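Local coordinates for type III secretion system effector protein ExoU (Pseudomonas fluorescens, PDB 4QMK) that probably acts as a patatin-like phospholipase delivered through a type III secretion system and directed to the plasma membrane by binding phosphatidylinositol 4,5-bisphosphate, at residues G106-A111 against D186-E191; A198-A201 against N207-P210; T213-R218 against F227-V232. One frame throughout, in Å; residues are numbered along the deposited sequence.

Contact 1: G106-A111 against D186-E191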
ATOM      1  N   GLY A 106     -10.732 -24.188   2.345  1.00 38.69           N
ATOM      2  CA  GLY A 106     -10.438 -24.520   0.927  1.00 32.90           C
ATOM      3  C   GLY A 106      -9.459 -23.521   0.355  1.00 30.55           C
ATOM      4  O   GLY A 106      -8.991 -23.636  -0.791  1.00 29.09           O
ATOM      5  N   ALA A 107      -9.168 -22.508   1.144  1.00 28.33           N
ATOM      6  CA  ALA A 107      -8.229 -21.527   0.747  1.00 30.08           C
ATOM      7  C   ALA A 107      -6.826 -22.141   0.531  1.00 29.70           C
ATOM      8  O   ALA A 107      -6.149 -21.842  -0.460  1.00 30.18           O
ATOM      9  CB  ALA A 107      -8.218 -20.376   1.752  1.00 30.23           C
ATOM     10  N   ILE A 108      -6.428 -22.998   1.435  1.00 31.64           N
ATOM     11  CA  ILE A 108      -5.151 -23.713   1.345  1.00 34.32           C
ATOM     12  C   ILE A 108      -4.987 -24.394  -0.010  1.00 33.39           C
ATOM     13  O   ILE A 108      -4.005 -24.168  -0.742  1.00 34.97           O
ATOM     14  CB  ILE A 108      -5.096 -24.843   2.367  1.00 37.68           C
ATOM     15  CG1 ILE A 108      -5.222 -24.316   3.782  1.00 40.80           C
ATOM     16  CG2 ILE A 108      -3.810 -25.652   2.207  1.00 42.86           C
ATOM     17  CD1 ILE A 108      -5.406 -25.430   4.795  1.00 47.07           C
ATOM     18  N   CYS A 109      -5.977 -25.201  -0.344  1.00 31.64           N
ATOM     19  CA  CYS A 109      -5.980 -25.941  -1.549  1.00 34.88           C
ATOM     20  C   CYS A 109      -5.974 -24.968  -2.719  1.00 36.18           C
ATOM     21  O   CYS A 109      -5.147 -25.078  -3.639  1.00 40.68           O
ATOM     22  CB  CYS A 109      -7.166 -26.919  -1.430  1.00 40.79           C
ATOM     23  SG  CYS A 109      -7.324 -27.834   0.134  1.00 53.61           S
ATOM     24  N   ALA A 110      -6.839 -23.957  -2.677  1.00 32.50           N
ATOM     25  CA  ALA A 110      -6.895 -23.017  -3.741  1.00 31.07           C
ATOM     26  C   ALA A 110      -5.534 -22.390  -3.956  1.00 30.73           C
ATOM     27  O   ALA A 110      -5.105 -22.241  -5.078  1.00 28.86           O
ATOM     28  CB  ALA A 110      -7.900 -21.955  -3.443  1.00 33.53           C
ATOM     29  N   ALA A 111      -4.851 -22.035  -2.878  1.00 29.48           N
ATOM     30  CA  ALA A 111      -3.543 -21.426  -3.024  1.00 29.75           C
ATOM     31  C   ALA A 111      -2.555 -22.407  -3.673  1.00 32.11           C
ATOM     32  O   ALA A 111      -1.813 -22.034  -4.612  1.00 30.53           O
ATOM     33  CB  ALA A 111      -3.022 -20.910  -1.710  1.00 28.32           C
ATOM     34  N   ASP A 186       3.653 -21.582   6.419  1.00 50.52           N
ATOM     35  CA  ASP A 186       5.000 -21.859   5.919  1.00 51.94           C
ATOM     36  C   ASP A 186       4.963 -22.955   4.851  1.00 52.15           C
ATOM     37  O   ASP A 186       5.489 -22.783   3.736  1.00 48.24           O
ATOM     38  CB  ASP A 186       5.904 -22.335   7.052  1.00 60.86           C
ATOM     39  CG  ASP A 186       6.077 -21.294   8.165  1.00 66.67           C
ATOM     40  OD1 ASP A 186       5.718 -20.093   7.975  1.00 59.16           O
ATOM     41  OD2 ASP A 186       6.599 -21.707   9.242  1.00 79.67           O
ATOM     42  N   LEU A 187       4.354 -24.088   5.199  1.00 48.47           N
ATOM     43  CA  LEU A 187       4.165 -25.158   4.249  1.00 49.60           C
ATOM     44  C   LEU A 187       3.598 -24.596   2.939  1.00 49.93           C
ATOM     45  O   LEU A 187       4.167 -24.793   1.872  1.00 48.55           O
ATOM     46  CB  LEU A 187       3.211 -26.173   4.816  1.00 51.10           C
ATOM     47  CG  LEU A 187       2.733 -27.153   3.731  1.00 57.85           C
ATOM     48  CD1 LEU A 187       3.311 -28.542   3.971  1.00 64.89           C
ATOM     49  CD2 LEU A 187       1.209 -27.267   3.656  1.00 60.47           C
ATOM     50  N   ILE A 188       2.482 -23.882   3.035  1.00 49.25           N
ATOM     51  CA  ILE A 188       1.873 -23.286   1.866  1.00 48.88           C
ATOM     52  C   ILE A 188       2.880 -22.389   1.151  1.00 47.92           C
ATOM     53  O   ILE A 188       3.055 -22.487  -0.063  1.00 46.94           O
ATOM     54  CB  ILE A 188       0.608 -22.456   2.224  1.00 51.32           C
ATOM     55  CG1 ILE A 188      -0.466 -23.361   2.820  1.00 57.25           C
ATOM     56  CG2 ILE A 188      -0.016 -21.776   0.998  1.00 47.92           C
ATOM     57  CD1 ILE A 188      -1.733 -22.609   3.204  1.00 60.31           C
ATOM     58  N   ARG A 189       3.532 -21.512   1.894  1.00 49.46           N
ATOM     59  CA  ARG A 189       4.450 -20.571   1.276  1.00 51.93           C
ATOM     60  C   ARG A 189       5.638 -21.244   0.586  1.00 51.53           C
ATOM     61  O   ARG A 189       6.044 -20.806  -0.497  1.00 48.18           O
ATOM     62  CB  ARG A 189       4.935 -19.553   2.289  1.00 56.20           C
ATOM     63  CG  ARG A 189       6.022 -18.633   1.754  1.00 62.31           C
ATOM     64  CD  ARG A 189       6.325 -17.430   2.635  1.00 66.94           C
ATOM     65  NE  ARG A 189       5.119 -16.889   3.235  1.00 71.43           N
ATOM     66  CZ  ARG A 189       4.683 -17.207   4.452  1.00 77.05           C
ATOM     67  NH1 ARG A 189       5.379 -18.037   5.245  1.00 78.25           N
ATOM     68  NH2 ARG A 189       3.550 -16.667   4.888  1.00 75.28           N
ATOM     69  N   ASN A 190       6.181 -22.303   1.191  1.00 46.52           N
ATOM     70  CA  ASN A 190       7.290 -23.033   0.574  1.00 48.64           C
ATOM     71  C   ASN A 190       6.831 -23.729  -0.695  1.00 44.48           C
ATOM     72  O   ASN A 190       7.466 -23.604  -1.752  1.00 42.99           O
ATOM     73  CB  ASN A 190       7.915 -24.062   1.532  1.00 53.73           C
ATOM     74  CG  ASN A 190       8.576 -23.413   2.735  1.00 61.81           C
ATOM     75  OD1 ASN A 190       9.098 -22.298   2.647  1.00 68.58           O
ATOM     76  ND2 ASN A 190       8.572 -24.114   3.870  1.00 65.12           N
ATOM     77  N   GLU A 191       5.733 -24.451  -0.588  1.00 42.75           N
ATOM     78  CA  GLU A 191       5.217 -25.228  -1.703  1.00 44.58           C
ATOM     79  C   GLU A 191       4.814 -24.358  -2.898  1.00 46.39           C
ATOM     80  O   GLU A 191       5.084 -24.730  -4.053  1.00 52.58           O
ATOM     81  CB  GLU A 191       4.069 -26.106  -1.235  1.00 43.51           C
ATOM     82  CG  GLU A 191       4.498 -27.146  -0.218  1.00 49.13           C
ATOM     83  CD  GLU A 191       5.415 -28.189  -0.821  1.00 53.87           C
ATOM     84  OE1 GLU A 191       5.124 -28.654  -1.954  1.00 50.75           O
ATOM     85  OE2 GLU A 191       6.445 -28.515  -0.158  1.00 62.15           O
TER

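Contact 2: A198-A201 against N207-P210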
ATOM      1  N   ALA A 198       9.757 -23.395 -10.370  1.00 49.60           N
ATOM      2  CA  ALA A 198       9.848 -24.452 -11.359  1.00 48.93           C
ATOM      3  C   ALA A 198       9.157 -23.981 -12.642  1.00 49.50           C
ATOM      4  O   ALA A 198       9.738 -24.019 -13.718  1.00 53.02           O
ATOM      5  CB  ALA A 198       9.208 -25.732 -10.831  1.00 45.90           C
ATOM      6  N   HIS A 199       7.927 -23.502 -12.522  1.00 50.40           N
ATOM      7  CA  HIS A 199       7.190 -23.062 -13.703  1.00 51.31           C
ATOM      8  C   HIS A 199       7.899 -21.917 -14.392  1.00 51.59           C
ATOM      9  O   HIS A 199       8.074 -21.939 -15.591  1.00 49.29           O
ATOM     10  CB  HIS A 199       5.729 -22.697 -13.375  1.00 47.58           C
ATOM     11  CG  HIS A 199       4.845 -23.890 -13.146  1.00 48.42           C
ATOM     12  ND1 HIS A 199       4.239 -24.576 -14.174  1.00 49.10           N
ATOM     13  CD2 HIS A 199       4.473 -24.527 -12.008  1.00 51.48           C
ATOM     14  CE1 HIS A 199       3.540 -25.589 -13.686  1.00 48.28           C
ATOM     15  NE2 HIS A 199       3.670 -25.585 -12.371  1.00 50.30           N
ATOM     16  N   ILE A 200       8.337 -20.925 -13.635  1.00 56.23           N
ATOM     17  CA  ILE A 200       9.062 -19.812 -14.241  1.00 58.23           C
ATOM     18  C   ILE A 200      10.254 -20.350 -15.017  1.00 62.22           C
ATOM     19  O   ILE A 200      10.475 -19.927 -16.160  1.00 63.35           O
ATOM     20  CB  ILE A 200       9.527 -18.782 -13.203  1.00 59.06           C
ATOM     21  CG1 ILE A 200       8.307 -18.080 -12.612  1.00 65.69           C
ATOM     22  CG2 ILE A 200      10.435 -17.736 -13.834  1.00 60.76           C
ATOM     23  CD1 ILE A 200       8.613 -17.146 -11.454  1.00 65.60           C
ATOM     24  N   ALA A 201      10.992 -21.304 -14.421  1.00 59.25           N
ATOM     25  CA  ALA A 201      12.178 -21.891 -15.075  1.00 64.09           C
ATOM     26  C   ALA A 201      11.850 -22.603 -16.393  1.00 66.80           C
ATOM     27  O   ALA A 201      12.665 -22.618 -17.322  1.00 74.78           O
ATOM     28  CB  ALA A 201      12.905 -22.837 -14.125  1.00 65.12           C
ATOM     29  N   ASN A 207      13.194 -14.463 -24.008  1.00100.02           N
ATOM     30  CA  ASN A 207      12.970 -13.119 -23.499  1.00102.80           C
ATOM     31  C   ASN A 207      12.721 -13.089 -22.003  1.00 97.52           C
ATOM     32  O   ASN A 207      13.572 -12.650 -21.247  1.00103.68           O
ATOM     33  CB  ASN A 207      11.822 -12.436 -24.255  1.00104.65           C
ATOM     34  CG  ASN A 207      12.200 -12.064 -25.681  1.00106.18           C
ATOM     35  OD1 ASN A 207      13.376 -11.872 -25.998  1.00109.40           O
ATOM     36  ND2 ASN A 207      11.197 -11.950 -26.548  1.00105.99           N
ATOM     37  N   ARG A 208      11.567 -13.572 -21.577  1.00 89.63           N
ATOM     38  CA  ARG A 208      11.184 -13.525 -20.167  1.00 87.70           C
ATOM     39  C   ARG A 208      11.008 -12.087 -19.728  1.00 87.53           C
ATOM     40  O   ARG A 208      12.000 -11.416 -19.395  1.00 78.39           O
ATOM     41  CB  ARG A 208      12.206 -14.194 -19.265  1.00 81.25           C
ATOM     42  CG  ARG A 208      12.443 -15.623 -19.631  1.00 80.08           C
ATOM     43  CD  ARG A 208      12.904 -16.343 -18.409  1.00 76.90           C
ATOM     44  NE  ARG A 208      12.996 -17.766 -18.663  1.00 76.45           N
ATOM     45  CZ  ARG A 208      13.459 -18.640 -17.778  1.00 71.95           C
ATOM     46  NH1 ARG A 208      13.509 -19.935 -18.069  1.00 69.27           N
ATOM     47  NH2 ARG A 208      13.870 -18.207 -16.598  1.00 72.49           N
ATOM     48  N   PRO A 209       9.738 -11.617 -19.693  1.00 82.76           N
ATOM     49  CA  PRO A 209       9.454 -10.221 -19.335  1.00 78.46           C
ATOM     50  C   PRO A 209      10.094  -9.843 -18.011  1.00 72.50           C
ATOM     51  O   PRO A 209      10.168 -10.675 -17.108  1.00 65.74           O
ATOM     52  CB  PRO A 209       7.928 -10.179 -19.213  1.00 75.85           C
ATOM     53  CG  PRO A 209       7.437 -11.323 -20.034  1.00 74.96           C
ATOM     54  CD  PRO A 209       8.513 -12.379 -20.002  1.00 75.50           C
ATOM     55  N   PRO A 210      10.610  -8.614 -17.915  1.00 74.58           N
ATOM     56  CA  PRO A 210      11.212  -8.188 -16.654  1.00 72.58           C
ATOM     57  C   PRO A 210      10.258  -8.430 -15.493  1.00 69.05           C
ATOM     58  O   PRO A 210      10.689  -8.755 -14.383  1.00 65.90           O
ATOM     59  CB  PRO A 210      11.446  -6.698 -16.875  1.00 73.42           C
ATOM     60  CG  PRO A 210      11.663  -6.573 -18.345  1.00 74.42           C
ATOM     61  CD  PRO A 210      10.838  -7.642 -19.002  1.00 74.14           C
TER

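Contact 3: T213-R218 against F227-V232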
ATOM      1  N   THR A 213      10.771 -12.111 -14.165  1.00 55.01           N
ATOM      2  CA  THR A 213      12.078 -12.381 -13.626  1.00 55.65           C
ATOM      3  C   THR A 213      12.210 -11.691 -12.250  1.00 52.08           C
ATOM      4  O   THR A 213      12.777 -12.259 -11.316  1.00 49.47           O
ATOM      5  CB  THR A 213      13.200 -12.007 -14.626  1.00 61.37           C
ATOM      6  OG1 THR A 213      13.112 -10.618 -14.935  1.00 72.37           O
ATOM      7  CG2 THR A 213      13.058 -12.803 -15.929  1.00 59.35           C
ATOM      8  N   ALA A 214      11.620 -10.509 -12.103  1.00 51.62           N
ATOM      9  CA  ALA A 214      11.655  -9.793 -10.809  1.00 51.91           C
ATOM     10  C   ALA A 214      10.868 -10.532  -9.721  1.00 52.75           C
ATOM     11  O   ALA A 214      11.240 -10.482  -8.547  1.00 57.42           O
ATOM     12  CB  ALA A 214      11.144  -8.363 -10.960  1.00 50.89           C
ATOM     13  N   ILE A 215       9.770 -11.197 -10.091  1.00 54.17           N
ATOM     14  CA  ILE A 215       9.036 -12.026  -9.109  1.00 52.58           C
ATOM     15  C   ILE A 215       9.964 -13.181  -8.696  1.00 52.43           C
ATOM     16  O   ILE A 215      10.088 -13.499  -7.528  1.00 51.81           O
ATOM     17  CB  ILE A 215       7.745 -12.674  -9.670  1.00 49.94           C
ATOM     18  CG1 ILE A 215       6.805 -11.668 -10.346  1.00 50.57           C
ATOM     19  CG2 ILE A 215       7.017 -13.420  -8.574  1.00 47.51           C
ATOM     20  CD1 ILE A 215       6.390 -10.519  -9.484  1.00 50.92           C
ATOM     21  N   ALA A 216      10.619 -13.785  -9.688  1.00 54.69           N
ATOM     22  CA  ALA A 216      11.539 -14.907  -9.476  1.00 55.86           C
ATOM     23  C   ALA A 216      12.644 -14.581  -8.491  1.00 57.61           C
ATOM     24  O   ALA A 216      12.993 -15.403  -7.628  1.00 57.08           O
ATOM     25  CB  ALA A 216      12.146 -15.327 -10.795  1.00 58.13           C
ATOM     26  N   GLU A 217      13.194 -13.382  -8.615  1.00 58.47           N
ATOM     27  CA  GLU A 217      14.270 -12.957  -7.721  1.00 64.94           C
ATOM     28  C   GLU A 217      13.751 -12.820  -6.310  1.00 61.98           C
ATOM     29  O   GLU A 217      14.286 -13.411  -5.371  1.00 59.70           O
ATOM     30  CB  GLU A 217      14.869 -11.621  -8.185  1.00 68.68           C
ATOM     31  CG  GLU A 217      15.606 -11.695  -9.515  1.00 72.42           C
ATOM     32  CD  GLU A 217      16.828 -12.607  -9.469  1.00 77.31           C
ATOM     33  OE1 GLU A 217      17.252 -13.006  -8.359  1.00 81.47           O
ATOM     34  OE2 GLU A 217      17.376 -12.919 -10.547  1.00 80.64           O
ATOM     35  N   ARG A 218      12.684 -12.043  -6.185  1.00 61.52           N
ATOM     36  CA  ARG A 218      12.059 -11.781  -4.902  1.00 58.77           C
ATOM     37  C   ARG A 218      11.740 -13.082  -4.174  1.00 53.90           C
ATOM     38  O   ARG A 218      11.926 -13.182  -2.969  1.00 53.50           O
ATOM     39  CB  ARG A 218      10.804 -10.923  -5.090  1.00 58.57           C
ATOM     40  CG  ARG A 218      10.407 -10.164  -3.832  1.00 63.24           C
ATOM     41  CD  ARG A 218       9.165  -9.294  -4.029  1.00 66.77           C
ATOM     42  NE  ARG A 218       7.987 -10.095  -4.406  1.00 69.28           N
ATOM     43  CZ  ARG A 218       7.310 -10.895  -3.577  1.00 67.54           C
ATOM     44  NH1 ARG A 218       7.675 -11.039  -2.303  1.00 65.81           N
ATOM     45  NH2 ARG A 218       6.278 -11.578  -4.032  1.00 67.50           N
ATOM     46  N   PHE A 227      -0.890 -12.052  -4.136  1.00 32.80           N
ATOM     47  CA  PHE A 227      -1.967 -12.130  -5.095  1.00 29.27           C
ATOM     48  C   PHE A 227      -1.597 -11.414  -6.381  1.00 29.74           C
ATOM     49  O   PHE A 227      -1.958 -11.862  -7.444  1.00 27.22           O
ATOM     50  CB  PHE A 227      -3.253 -11.495  -4.520  1.00 29.86           C
ATOM     51  CG  PHE A 227      -3.853 -12.260  -3.365  1.00 25.58           C
ATOM     52  CD1 PHE A 227      -4.706 -13.273  -3.576  1.00 25.09           C
ATOM     53  CD2 PHE A 227      -3.544 -11.946  -2.094  1.00 26.51           C
ATOM     54  CE1 PHE A 227      -5.248 -13.997  -2.530  1.00 24.80           C
ATOM     55  CE2 PHE A 227      -4.089 -12.664  -1.023  1.00 26.58           C
ATOM     56  CZ  PHE A 227      -4.944 -13.672  -1.246  1.00 24.41           C
ATOM     57  N   ARG A 228      -0.862 -10.312  -6.278  1.00 33.25           N
ATOM     58  CA  ARG A 228      -0.462  -9.566  -7.464  1.00 39.27           C
ATOM     59  C   ARG A 228       0.516 -10.360  -8.292  1.00 42.90           C
ATOM     60  O   ARG A 228       0.520 -10.218  -9.505  1.00 47.68           O
ATOM     61  CB  ARG A 228       0.164  -8.179  -7.161  1.00 46.05           C
ATOM     62  CG  ARG A 228       0.148  -7.252  -8.399  1.00 54.03           C
ATOM     63  CD  ARG A 228       1.159  -6.095  -8.372  1.00 63.74           C
ATOM     64  NE  ARG A 228       0.947  -5.113  -7.295  1.00 73.92           N
ATOM     65  CZ  ARG A 228      -0.012  -4.172  -7.288  1.00 75.64           C
ATOM     66  NH1 ARG A 228      -0.907  -4.091  -8.272  1.00 78.50           N
ATOM     67  NH2 ARG A 228      -0.103  -3.326  -6.267  1.00 69.13           N
ATOM     68  N   ASP A 229       1.385 -11.139  -7.651  1.00 42.57           N
ATOM     69  CA  ASP A 229       2.330 -11.940  -8.393  1.00 43.70           C
ATOM     70  C   ASP A 229       1.586 -12.919  -9.218  1.00 40.81           C
ATOM     71  O   ASP A 229       1.913 -13.132 -10.384  1.00 42.59           O
ATOM     72  CB  ASP A 229       3.260 -12.732  -7.468  1.00 50.17           C
ATOM     73  CG  ASP A 229       4.253 -11.871  -6.772  1.00 57.55           C
ATOM     74  OD1 ASP A 229       4.608 -10.802  -7.333  1.00 68.48           O
ATOM     75  OD2 ASP A 229       4.668 -12.243  -5.648  1.00 61.28           O
ATOM     76  N   LEU A 230       0.629 -13.585  -8.585  1.00 38.06           N
ATOM     77  CA  LEU A 230      -0.166 -14.579  -9.270  1.00 37.87           C
ATOM     78  C   LEU A 230      -0.852 -13.991 -10.501  1.00 36.76           C
ATOM     79  O   LEU A 230      -0.702 -14.514 -11.580  1.00 38.08           O
ATOM     80  CB  LEU A 230      -1.167 -15.225  -8.299  1.00 38.94           C
ATOM     81  CG  LEU A 230      -0.580 -16.254  -7.314  1.00 37.85           C
ATOM     82  CD1 LEU A 230      -1.678 -16.914  -6.507  1.00 39.00           C
ATOM     83  CD2 LEU A 230       0.178 -17.334  -8.032  1.00 35.79           C
ATOM     84  N   GLU A 231      -1.539 -12.871 -10.347  1.00 39.01           N
ATOM     85  CA  GLU A 231      -2.176 -12.197 -11.483  1.00 47.18           C
ATOM     86  C   GLU A 231      -1.191 -11.952 -12.644  1.00 45.90           C
ATOM     87  O   GLU A 231      -1.477 -12.287 -13.786  1.00 47.61           O
ATOM     88  CB  GLU A 231      -2.763 -10.862 -11.038  1.00 53.21           C
ATOM     89  CG  GLU A 231      -3.228  -9.937 -12.155  1.00 64.08           C
ATOM     90  CD  GLU A 231      -3.328  -8.493 -11.660  1.00 83.48           C
ATOM     91  OE1 GLU A 231      -2.263  -7.843 -11.496  1.00 91.81           O
ATOM     92  OE2 GLU A 231      -4.466  -8.004 -11.433  1.00 88.64           O
ATOM     93  N   VAL A 232      -0.058 -11.339 -12.334  1.00 43.02           N
ATOM     94  CA  VAL A 232       0.994 -11.050 -13.319  1.00 45.27           C
ATOM     95  C   VAL A 232       1.542 -12.311 -13.989  1.00 46.61           C
ATOM     96  O   VAL A 232       1.624 -12.405 -15.229  1.00 47.78           O
ATOM     97  CB  VAL A 232       2.161 -10.310 -12.658  1.00 44.55           C
ATOM     98  CG1 VAL A 232       3.361 -10.290 -13.578  1.00 48.70           C
ATOM     99  CG2 VAL A 232       1.748  -8.882 -12.289  1.00 45.43           C
TER

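Contact 1: G106-A111 against D186-E191
I188 supplies one whole side of this contact, placing its two branches against two residues one helical turn apart, I108 and A111. The CD1 end makes the closer approach, 3.8 Å from CG2 of I108, and it also lies 3.9 Å from I108 CG1, so the methyl rests against the fork of the other isoleucine and not against its tip. The two side chains cross at about a right angle. In I188 the CG1 branch stands beside the backbone N (chi1 -63°) and runs on extended to I108, while CG2, anti to that N, is left to meet CB of A111 at 4.1 Å. All three residues are buried and no hydrogen bond spans the segments, so the interface is purely apolar. In the patatin-like fold, the helix that begins here follows a GxSxG sequence consistent with a nucleophile elbow, of which G106 would be the last glycine; I188 therefore packs on the first turn or two of that helix. Helix 270-278 adds A274 against both I188 and A107, and L243 of strand 242-251 packs against A110 and A111. C109, whose CB points away from helix 183-201, carries a beta-mercaptoethanol on SG, probably from the crystallisation liquor, about 4 Å from the I108 side chain.

Contact 2: A198-A201 against N207-P210
R208 reaches from the loop to the C-terminal end of helix 183-201, where its guanidinium meets the backbone carbonyls of I200 and A201. The motif is a helix-loop-helix connection, with helix 210-221 starting just beyond. The positive phi of R208 (65°), uncommon outside glycine, goes with a side chain that sets out toward the helix end. From CG to NE its chain is extended, which carries the flat group across the gap. The carbonyl oxygen of I200 sits over one face, 3.5 Å above the plane and displaced toward the rim; that of A201 lies at the edge, with O 2.9 Å from R208 NH1. Two hydrogen bonds within the connecting loop steady the group: NH1 to M203 O and NE to P204 O. A cation among carbonyls at a helix C-terminus would be expected to be electrostatically favourable. P209 comes next, at the N-cap position, and P210 opens the following helix, its carbonyl O accepting a hydrogen bond from T213 OG1. The end of the I200 side chain, CD1, leads away to A216; the CG2 branch is the part nearest R208, 4.4 Å from its NH2.

Contact 3: T213-R218 against F227-V232
D229 meets two residues of the preceding helix, I215 against its carboxylate carbon and R218 at one oxygen. The two segments run in opposite directions as the arms of a helical hairpin, helix 210-221 followed by helix 227-236, and their backbones come closest where the CA atoms of I215 and D229 are 6.7 Å apart. That is the tight part. I215 and D229 slide past each other in opposite senses, bringing I215 CG2 to 3.6 Å from D229 CG and 4.0 Å from its CB. The modelled approach of I215 CD1 to D229 OD1 is too short to be trusted. Next to it V232 also points across, yet its side chain comes no nearer than 4.9 Å to segment 213-218, a looser fit. On the solvent side lies R218, an exposed residue whose chain leaves with CG anti to the backbone N (chi1 -158°) and bends at chi3, which turns the guanidinium back to D229. The two planar groups are nearly coplanar, 21° apart, and form a salt bridge through NH2 and OD2; its 2.4 Å length is implausibly short, so the exact distance is doubtful. Each partner has a second tie in the turn between the helices. R218 NH2 also donates to G224 O, and D229 OD2 accepts a hydrogen bond from T226 N, back across the first turn of its own helix.

How the contacts relate
Contact 1 is the core member of the set: every touching residue is buried, and its chemistry is aliphatic. Contacts 2 and 3 lie nearer the surface, each joining a buried, a partly exposed and an exposed residue, and both bring in an arginine, set among neutral backbone carbonyls in the former, those of M203 and P204 taking its hydrogen bonds, and held by a carboxylate in the latter. Contacts 1 and 2 share helix 183-201, using well-separated parts of it, with centres 22 Å apart. Contacts 2 and 3 are neighbours, about 10 Å between centres, and touch directly: R208 CB lies 3.7 Å from T213 CG2, and I200 CD1 packs on A216 CB. Contact 3 alone borders the second subunit, where E217 hydrogen-bonds S496 of that chain.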